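Transcobalamin-1 (Homo sapiens, PDB 4KKI) binds vitamin B12 with femtomolar affinity and carries it, protecting it from the acid of the stomach. Local coordinates at residues Ala247-Phe252 / Gly296-Asp301. Numbering follows the deposited sequence.
Sequences AMQALF and GKTFLD
Gln249, on the last turn of helix 244-252, meets Thr298 in the turn that follows helix 284-294, their CA atoms 5.0 Å apart. The one hydrogen bond across the contact runs from Phe299 N to Gln249 OE1, 2.9 Å long. It is bent to 138° at the hydrogen, and the donor stands above the carbonyl plane of the amide. Gln249 reaches it with CG anti to its own carbonyl carbon (chi1 -70°) and an extended chain beyond, which lays CG, CD and OE1 alongside the backbone from Lys297 O to Phe299 N. The same OE1 lies over one face of the Phe299 ring, 3.6 Å from CD1. An alanine in place of Gln249 would probably leave Phe299 N without its acceptor and open a gap between helix and turn. Thr298 points its methyl at the helix: CG2 sits 3.7 Å from Phe252 CB and near the plane of that ring, at its edge. Farther along, Phe252 CE2 approaches Gly296 CA at 3.9 Å. Thr298 OG1 meanwhile accepts from Leu300 N (3.0 Å), and Asp301 OD2 accepts from Thr298 N, bonds that tie the turn to itself. Leu193 and Pro292 also pack on Gln249, so the hydrogen bond to its side-chain carbonyl is buried. Gly296, with positive phi, is the C-prime residue of a Schellman motif ending helix 284-294 (Lys297 N to Pro292 O, Gly296 N to Ala293 O); the ST turn at Thr298 overlaps the 3-10 segment 299-301, and the contact packs this loop against helix 244-252 within the alpha6-alpha6 barrel, the Phe299 side chain about 9 Å from the bound cyanocobalamin, near the pocket but not touching the ligand.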
loop_
_atom_site.group_PDB
_atom_site.type_symbol
_atom_site.label_atom_id
_atom_site.label_comp_id
_atom_site.label_asym_id
_atom_site.label_seq_id
_atom_site.Cartn_x
_atom_site.Cartn_y
_atom_site.Cartn_z
ATOM N N ALA A 247 -6.921 3.021 -5.736
ATOM C CA ALA A 247 -7.477 4.236 -6.321
ATOM C C ALA A 247 -8.927 3.988 -6.733
ATOM O O ALA A 247 -9.789 4.843 -6.531
ATOM C CB ALA A 247 -6.647 4.701 -7.507
ATOM N N MET A 248 -9.188 2.811 -7.299
ATOM C CA MET A 248 -10.546 2.410 -7.658
ATOM C C MET A 248 -11.463 2.393 -6.434
ATOM O O MET A 248 -12.596 2.869 -6.500
ATOM C CB MET A 248 -10.557 1.038 -8.346
ATOM C CG MET A 248 -9.866 0.997 -9.708
ATOM S SD MET A 248 -9.783 -0.666 -10.417
ATOM C CE MET A 248 -11.520 -1.015 -10.683
ATOM N N GLN A 249 -10.968 1.851 -5.322
ATOM C CA GLN A 249 -11.723 1.845 -4.070
ATOM C C GLN A 249 -12.120 3.259 -3.674
ATOM O O GLN A 249 -13.279 3.521 -3.345
ATOM C CB GLN A 249 -10.908 1.229 -2.930
ATOM C CG GLN A 249 -10.685 -0.265 -3.029
ATOM C CD GLN A 249 -10.114 -0.838 -1.745
ATOM O OE1 GLN A 249 -10.513 -0.444 -0.648
ATOM N NE2 GLN A 249 -9.168 -1.761 -1.876
ATOM N N ALA A 250 -11.146 4.163 -3.703
ATOM C CA ALA A 250 -11.378 5.559 -3.349
ATOM C C ALA A 250 -12.437 6.196 -4.247
ATOM O O ALA A 250 -13.302 6.930 -3.771
ATOM C CB ALA A 250 -10.078 6.343 -3.414
ATOM N N LEU A 251 -12.370 5.906 -5.543
ATOM C CA LEU A 251 -13.338 6.445 -6.493
ATOM C C LEU A 251 -14.702 5.766 -6.363
ATOM O O LEU A 251 -15.734 6.380 -6.640
ATOM C CB LEU A 251 -12.816 6.332 -7.930
ATOM C CG LEU A 251 -11.563 7.146 -8.269
ATOM C CD1 LEU A 251 -11.169 6.943 -9.721
ATOM C CD2 LEU A 251 -11.772 8.627 -7.972
ATOM N N PHE A 252 -14.698 4.501 -5.945
ATOM C CA PHE A 252 -15.935 3.762 -5.694
ATOM C C PHE A 252 -16.817 4.475 -4.674
ATOM O O PHE A 252 -18.032 4.552 -4.839
ATOM C CB PHE A 252 -15.638 2.348 -5.174
ATOM C CG PHE A 252 -15.263 1.362 -6.245
ATOM C CD1 PHE A 252 -15.219 1.740 -7.578
ATOM C CD2 PHE A 252 -14.970 0.050 -5.916
ATOM C CE1 PHE A 252 -14.878 0.828 -8.558
ATOM C CE2 PHE A 252 -14.633 -0.869 -6.891
ATOM C CZ PHE A 252 -14.585 -0.478 -8.216
ATOM N N GLY A 296 -15.548 -5.285 -6.750
ATOM C CA GLY A 296 -16.495 -4.244 -6.393
ATOM C C GLY A 296 -16.538 -3.964 -4.904
ATOM O O GLY A 296 -17.550 -3.505 -4.376
ATOM N N LYS A 297 -15.429 -4.237 -4.225
ATOM C CA LYS A 297 -15.352 -4.065 -2.781
ATOM C C LYS A 297 -14.331 -3.000 -2.405
ATOM O O LYS A 297 -13.357 -2.780 -3.125
ATOM C CB LYS A 297 -14.982 -5.391 -2.112
ATOM C CG LYS A 297 -16.027 -6.488 -2.272
ATOM C CD LYS A 297 -17.264 -6.191 -1.442
ATOM C CE LYS A 297 -18.301 -7.291 -1.578
ATOM N NZ LYS A 297 -19.528 -6.991 -0.788
ATOM N N THR A 298 -14.568 -2.333 -1.280
ATOM C CA THR A 298 -13.601 -1.393 -0.723
ATOM C C THR A 298 -13.399 -1.700 0.755
ATOM O O THR A 298 -14.103 -2.534 1.323
ATOM C CB THR A 298 -14.068 0.071 -0.848
ATOM O OG1 THR A 298 -15.014 0.367 0.188
ATOM C CG2 THR A 298 -14.700 0.333 -2.209
ATOM N N PHE A 299 -12.448 -1.015 1.379
ATOM C CA PHE A 299 -12.212 -1.181 2.810
ATOM C C PHE A 299 -13.417 -0.762 3.655
ATOM O O PHE A 299 -13.516 -1.132 4.823
ATOM C CB PHE A 299 -10.966 -0.410 3.253
ATOM C CG PHE A 299 -9.669 -1.083 2.892
ATOM C CD1 PHE A 299 -9.661 -2.341 2.313
ATOM C CD2 PHE A 299 -8.459 -0.461 3.145
ATOM C CE1 PHE A 299 -8.469 -2.961 1.983
ATOM C CE2 PHE A 299 -7.263 -1.078 2.823
ATOM C CZ PHE A 299 -7.269 -2.329 2.242
ATOM N N LEU A 300 -14.333 0.001 3.067
ATOM C CA LEU A 300 -15.512 0.464 3.796
ATOM C C LEU A 300 -16.596 -0.605 3.908
ATOM O O LEU A 300 -17.594 -0.415 4.602
ATOM C CB LEU A 300 -16.086 1.726 3.155
ATOM C CG LEU A 300 -15.161 2.942 3.159
ATOM C CD1 LEU A 300 -15.885 4.148 2.594
ATOM C CD2 LEU A 300 -14.647 3.225 4.561
ATOM N N ASP A 301 -16.396 -1.729 3.225
ATOM C CA ASP A 301 -17.339 -2.841 3.299
ATOM C C ASP A 301 -17.073 -3.713 4.521
ATOM O O ASP A 301 -17.730 -4.733 4.727
ATOM C CB ASP A 301 -17.280 -3.679 2.023
ATOM C CG ASP A 301 -17.783 -2.922 0.818
ATOM O OD1 ASP A 301 -18.688 -2.080 0.988
ATOM O OD2 ASP A 301 -17.272 -3.161 -0.296
#